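Sugar isomerase (Sinorhizobium meliloti, PDB 3QC0) binds a zinc ion in a TIM barrel of the xylose isomerase-like family and probably isomerises a sugar, its exact substrate not being established. Local coordinates at residues 52-56 and 57-61; 35-39 and 40-44. All coordinates share one frame; numbering follows the deposited sequence.

Contact 1: 52-56 and 57-61; sequences RIVRA and NGLKL
Asn57 doubles back on the last helical turn and grips Ile53 O with two donors. Backbone Asn57 N, in an ordinary helical bond, lies 3.1 Å from Ile53 O, and side-chain ND2 lies 2.9 Å from the same oxygen. The two come from opposite faces of the carbonyl plane, and Ile53 O sits almost in the plane of the Asn57 amide. With CG beside its own backbone N (chi1 -65°), the short asparagine side chain lies alongside Ile53, pointing the same way, which brings ND2 to 3.7 Å from Ile53 CG2.

A Schellman motif then closes helix 47-57 ahead of strand 60-68. Gly58 turns the chain with positive phi (64°), a conformation that a residue without a side chain adopts easily. The turn lets Leu59 N bind Val54 O at 2.9 Å, in the carbonyl plane, while the motif's second bond, Gly58 N to Arg55 O, is weak.

The dense side of the contact is apolar. Val54 CG2 meets Leu61 CD1 at 3.8 Å, the two side chains crossing at about a right angle, and Val54 CG1 faces Leu59 CB at 4.3 Å. Branched aliphatic residues suit this inner surface, where Leu59 also packs on Val24 and Leu28 of helix 20-29. The other side is looser and polar: the CB of Arg55 is directed away from the turn and its NH1 forms a salt bridge with Glu94, Ala56 and Gly58 are exposed, and a water donates to Leu59 O (2.8 Å) and weakly to Val54 O.

The chemistry implies a helix end capped from within: Ile53 O, Val54 O and, weakly, Arg55 O are supplied with donors by the side chain and backbone of the turn.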
loop_
_atom_site.group_PDB
_atom_site.type_symbol
_atom_site.label_atom_id
_atom_site.label_comp_id
_atom_site.label_asym_id
_atom_site.label_seq_id
_atom_site.Cartn_x
_atom_site.Cartn_y
_atom_site.Cartn_z
ATOM N N ARG A 52 16.454 12.496 -32.469
ATOM C CA ARG A 52 16.917 13.720 -33.132
ATOM C C ARG A 52 16.551 14.951 -32.298
ATOM O O ARG A 52 17.404 15.819 -32.067
ATOM C CB ARG A 52 16.325 13.825 -34.526
ATOM C CG ARG A 52 16.879 15.033 -35.313
ATOM C CD ARG A 52 16.002 15.417 -36.517
ATOM N NE ARG A 52 14.709 15.994 -36.134
ATOM C CZ ARG A 52 14.527 17.209 -35.607
ATOM N NH1 ARG A 52 15.557 18.024 -35.381
ATOM N NH2 ARG A 52 13.302 17.612 -35.294
ATOM N N ILE A 53 15.296 15.001 -31.821
ATOM C CA ILE A 53 14.824 16.088 -30.952
ATOM C C ILE A 53 15.637 16.132 -29.670
ATOM O O ILE A 53 16.078 17.183 -29.225
ATOM C CB ILE A 53 13.330 15.939 -30.612
ATOM C CG1 ILE A 53 12.481 16.136 -31.868
ATOM C CG2 ILE A 53 12.916 16.899 -29.468
ATOM C CD1 ILE A 53 11.015 15.768 -31.731
ATOM N N VAL A 54 15.835 14.965 -29.048
ATOM C CA VAL A 54 16.681 14.923 -27.868
ATOM C C VAL A 54 18.083 15.504 -28.094
ATOM O O VAL A 54 18.553 16.334 -27.315
ATOM C CB VAL A 54 16.777 13.461 -27.315
ATOM C CG1 VAL A 54 17.891 13.338 -26.293
ATOM C CG2 VAL A 54 15.393 13.051 -26.777
ATOM N N ARG A 55 18.747 15.066 -29.164
ATOM C CA ARG A 55 20.120 15.494 -29.407
ATOM C C ARG A 55 20.164 16.974 -29.852
ATOM O O ARG A 55 21.030 17.688 -29.419
ATOM C CB ARG A 55 20.838 14.572 -30.414
ATOM C CG ARG A 55 21.193 13.176 -29.802
ATOM C CD ARG A 55 21.950 12.279 -30.776
ATOM N NE ARG A 55 21.186 12.070 -32.004
ATOM C CZ ARG A 55 20.283 11.106 -32.211
ATOM N NH1 ARG A 55 19.988 10.200 -31.271
ATOM N NH2 ARG A 55 19.651 11.063 -33.384
ATOM N N ALA A 56 19.178 17.409 -30.631
ATOM C CA ALA A 56 19.137 18.815 -31.130
ATOM C C ALA A 56 18.965 19.826 -30.008
ATOM O O ALA A 56 19.522 20.922 -30.032
ATOM C CB ALA A 56 18.021 18.980 -32.159
ATOM N N ASN A 57 18.189 19.447 -28.990
ATOM C CA ASN A 57 17.900 20.332 -27.882
ATOM C C ASN A 57 18.733 20.031 -26.641
ATOM O O ASN A 57 18.572 20.679 -25.623
ATOM C CB ASN A 57 16.409 20.265 -27.580
ATOM C CG ASN A 57 15.580 20.805 -28.720
ATOM O OD1 ASN A 57 15.432 22.020 -28.861
ATOM N ND2 ASN A 57 15.049 19.923 -29.547
ATOM N N GLY A 58 19.636 19.062 -26.731
ATOM C CA GLY A 58 20.525 18.740 -25.622
ATOM C C GLY A 58 19.755 18.219 -24.393
ATOM O O GLY A 58 20.164 18.493 -23.266
ATOM N N LEU A 59 18.651 17.505 -24.619
ATOM C CA LEU A 59 17.761 17.062 -23.501
ATOM C C LEU A 59 18.386 15.920 -22.739
ATOM O O LEU A 59 18.911 14.979 -23.332
ATOM C CB LEU A 59 16.387 16.609 -24.015
ATOM C CG LEU A 59 15.486 17.571 -24.792
ATOM C CD1 LEU A 59 14.162 16.883 -25.173
ATOM C CD2 LEU A 59 15.225 18.842 -24.026
ATOM N N LYS A 60 18.291 15.994 -21.406
ATOM C CA LYS A 60 18.555 14.852 -20.525
ATOM C C LYS A 60 17.261 14.054 -20.420
ATOM O O LYS A 60 16.174 14.632 -20.380
ATOM C CB LYS A 60 19.004 15.330 -19.140
ATOM C CG LYS A 60 18.862 14.268 -18.048
ATOM C CD LYS A 60 19.358 14.760 -16.685
ATOM C CE LYS A 60 20.883 14.839 -16.605
ATOM N NZ LYS A 60 21.582 13.589 -16.989
ATOM N N LEU A 61 17.372 12.733 -20.420
ATOM C CA LEU A 61 16.254 11.863 -20.056
ATOM C C LEU A 61 16.541 11.291 -18.674
ATOM O O LEU A 61 17.515 10.558 -18.486
ATOM C CB LEU A 61 16.054 10.733 -21.050
ATOM C CG LEU A 61 15.026 11.017 -22.150
ATOM C CD1 LEU A 61 15.485 12.123 -23.096
ATOM C CD2 LEU A 61 14.665 9.728 -22.894
HETATM O O HOH W 1 20.855 15.134 -25.274
#

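Contact 2: 35-39 and 40-44; sequences IAPWR and DQVAA
Pro37 and Trp38 carry the chain from strand 34-36 of the TIM barrel into helix 39-45, meeting Val42 and Gln41 of its first turn, with Trp38 at the N-cap. Pro37, a rigid residue with no backbone N-H, suits this exit from the strand; its CB packs on Val42 CG2 at 4.0 Å.

At Trp38 the backbone N-H is taken by Gln41 OE1 (3.0 Å, N-H...O 161°). Glutamine suits the place because its amide oxygen accepts and its chain is long enough to return to the cap; CG stands beside its own backbone N (chi1 -62°) and the chain then runs extended. Its amide plane is almost perpendicular to the indole, which is held by NE1 to Asn10 OD1 and lies beside the zinc ligand Glu248, probably forming part of the wall near the zinc site. Trp38 O opens the helical bonding by accepting from Val42 N at 3.0 Å.

The guanidinium of Arg39 pairs with Glu91 and Asp84 of helix 75-94, and its carbonyl takes the N-H of Ala43. Asp40 suits the helix N-terminus, where a carboxylate can accept from N-H groups and may ease the helix dipole: its OD1 takes a weak bond from Gln41 N and folds back to 3.3 Å from Trp38 CB.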
loop_
_atom_site.group_PDB
_atom_site.type_symbol
_atom_site.label_atom_id
_atom_site.label_comp_id
_atom_site.label_asym_id
_atom_site.label_seq_id
_atom_site.Cartn_x
_atom_site.Cartn_y
_atom_site.Cartn_z
ATOM N N ILE A 35 13.478 15.436 -19.343
ATOM C CA ILE A 35 12.183 14.808 -19.510
ATOM C C ILE A 35 12.312 13.323 -19.179
ATOM O O ILE A 35 13.414 12.775 -19.119
ATOM C CB ILE A 35 11.603 15.000 -20.948
ATOM C CG1 ILE A 35 12.538 14.416 -22.035
ATOM C CG2 ILE A 35 11.361 16.497 -21.219
ATOM C CD1 ILE A 35 11.817 14.115 -23.319
ATOM N N ALA A 36 11.164 12.685 -19.010
ATOM C CA ALA A 36 11.073 11.229 -18.996
ATOM C C ALA A 36 9.869 10.839 -19.829
ATOM O O ALA A 36 8.726 10.932 -19.373
ATOM C CB ALA A 36 10.971 10.696 -17.552
ATOM N N PRO A 37 10.104 10.457 -21.098
ATOM C CA PRO A 37 9.017 10.020 -21.931
ATOM C C PRO A 37 8.666 8.554 -21.719
ATOM O O PRO A 37 9.434 7.799 -21.107
ATOM C CB PRO A 37 9.568 10.206 -23.333
ATOM C CG PRO A 37 11.017 9.809 -23.179
ATOM C CD PRO A 37 11.405 10.321 -21.780
ATOM N N TRP A 38 7.507 8.187 -22.253
ATOM C CA TRP A 38 7.050 6.830 -22.250
ATOM C C TRP A 38 7.214 6.189 -23.615
ATOM O O TRP A 38 7.209 6.876 -24.667
ATOM C CB TRP A 38 5.583 6.775 -21.811
ATOM C CG TRP A 38 5.386 7.105 -20.376
ATOM C CD1 TRP A 38 5.766 8.234 -19.722
ATOM C CD2 TRP A 38 4.804 6.253 -19.377
ATOM N NE1 TRP A 38 5.443 8.147 -18.391
ATOM C CE2 TRP A 38 4.850 6.942 -18.167
ATOM C CE3 TRP A 38 4.219 4.991 -19.412
ATOM C CZ2 TRP A 38 4.323 6.420 -16.991
ATOM C CZ3 TRP A 38 3.710 4.467 -18.222
ATOM C CH2 TRP A 38 3.796 5.169 -17.045
ATOM N N ARG A 39 7.308 4.868 -23.632
ATOM C CA ARG A 39 7.621 4.161 -24.869
ATOM C C ARG A 39 6.546 4.335 -25.933
ATOM O O ARG A 39 6.869 4.387 -27.124
ATOM C CB ARG A 39 7.836 2.687 -24.582
ATOM C CG ARG A 39 9.109 2.454 -23.748
ATOM C CD ARG A 39 9.240 1.022 -23.393
ATOM N NE ARG A 39 9.532 0.173 -24.524
ATOM C CZ ARG A 39 9.346 -1.147 -24.552
ATOM N NH1 ARG A 39 8.797 -1.771 -23.508
ATOM N NH2 ARG A 39 9.674 -1.850 -25.572
ATOM N N ASP A 40 5.296 4.460 -25.513
ATOM C CA ASP A 40 4.183 4.654 -26.468
ATOM C C ASP A 40 4.285 6.010 -27.111
ATOM O O ASP A 40 4.009 6.126 -28.310
ATOM C CB ASP A 40 2.791 4.399 -25.862
ATOM C CG ASP A 40 2.471 5.254 -24.643
ATOM O OD1 ASP A 40 3.347 5.860 -24.017
ATOM O OD2 ASP A 40 1.268 5.283 -24.288
ATOM N N GLN A 41 4.702 7.013 -26.344
ATOM C CA GLN A 41 4.879 8.372 -26.873
ATOM C C GLN A 41 6.018 8.417 -27.876
ATOM O O GLN A 41 5.929 9.107 -28.926
ATOM C CB GLN A 41 5.162 9.356 -25.753
ATOM C CG GLN A 41 4.010 9.465 -24.729
ATOM C CD GLN A 41 4.361 10.341 -23.550
ATOM O OE1 GLN A 41 5.438 10.201 -22.964
ATOM N NE2 GLN A 41 3.428 11.255 -23.167
ATOM N N VAL A 42 7.118 7.735 -27.554
ATOM C CA VAL A 42 8.253 7.629 -28.469
ATOM C C VAL A 42 7.853 6.896 -29.745
ATOM O O VAL A 42 8.216 7.363 -30.882
ATOM C CB VAL A 42 9.466 6.942 -27.753
ATOM C CG1 VAL A 42 10.624 6.572 -28.751
ATOM C CG2 VAL A 42 9.946 7.835 -26.566
ATOM N N ALA A 43 7.073 5.821 -29.616
ATOM C CA ALA A 43 6.656 5.028 -30.763
ATOM C C ALA A 43 5.744 5.848 -31.652
ATOM O O ALA A 43 5.807 5.731 -32.898
ATOM C CB ALA A 43 5.922 3.777 -30.373
ATOM N N ALA A 44 4.886 6.665 -31.052
ATOM C CA ALA A 44 3.907 7.455 -31.867
ATOM C C ALA A 44 4.579 8.485 -32.779
ATOM O O ALA A 44 4.048 8.748 -33.893
ATOM C CB ALA A 44 2.903 8.143 -30.984
#

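In the fold
Contact 2 comes first along the chain and contact 1 follows it, their centres about 13 Å apart on the same side of the protein. Contact 2 leaves strand 34-36 for helix 39-45; after helix 47-57, contact 1 brings the chain back into strand 60-68. Together they bracket one beta-alpha-beta crossover between parallel neighbours of the eight-stranded barrel. The two meet in the sheet, where Lys60 O and Ile35 N are 3.0 Å apart, a probable hydrogen bond, and Leu61 CD2 packs on Pro37 CD at 3.5 Å. Contact 2 lies at the zinc-bearing end of the strands, whereas contact 1 forms the return turn farther from the metal.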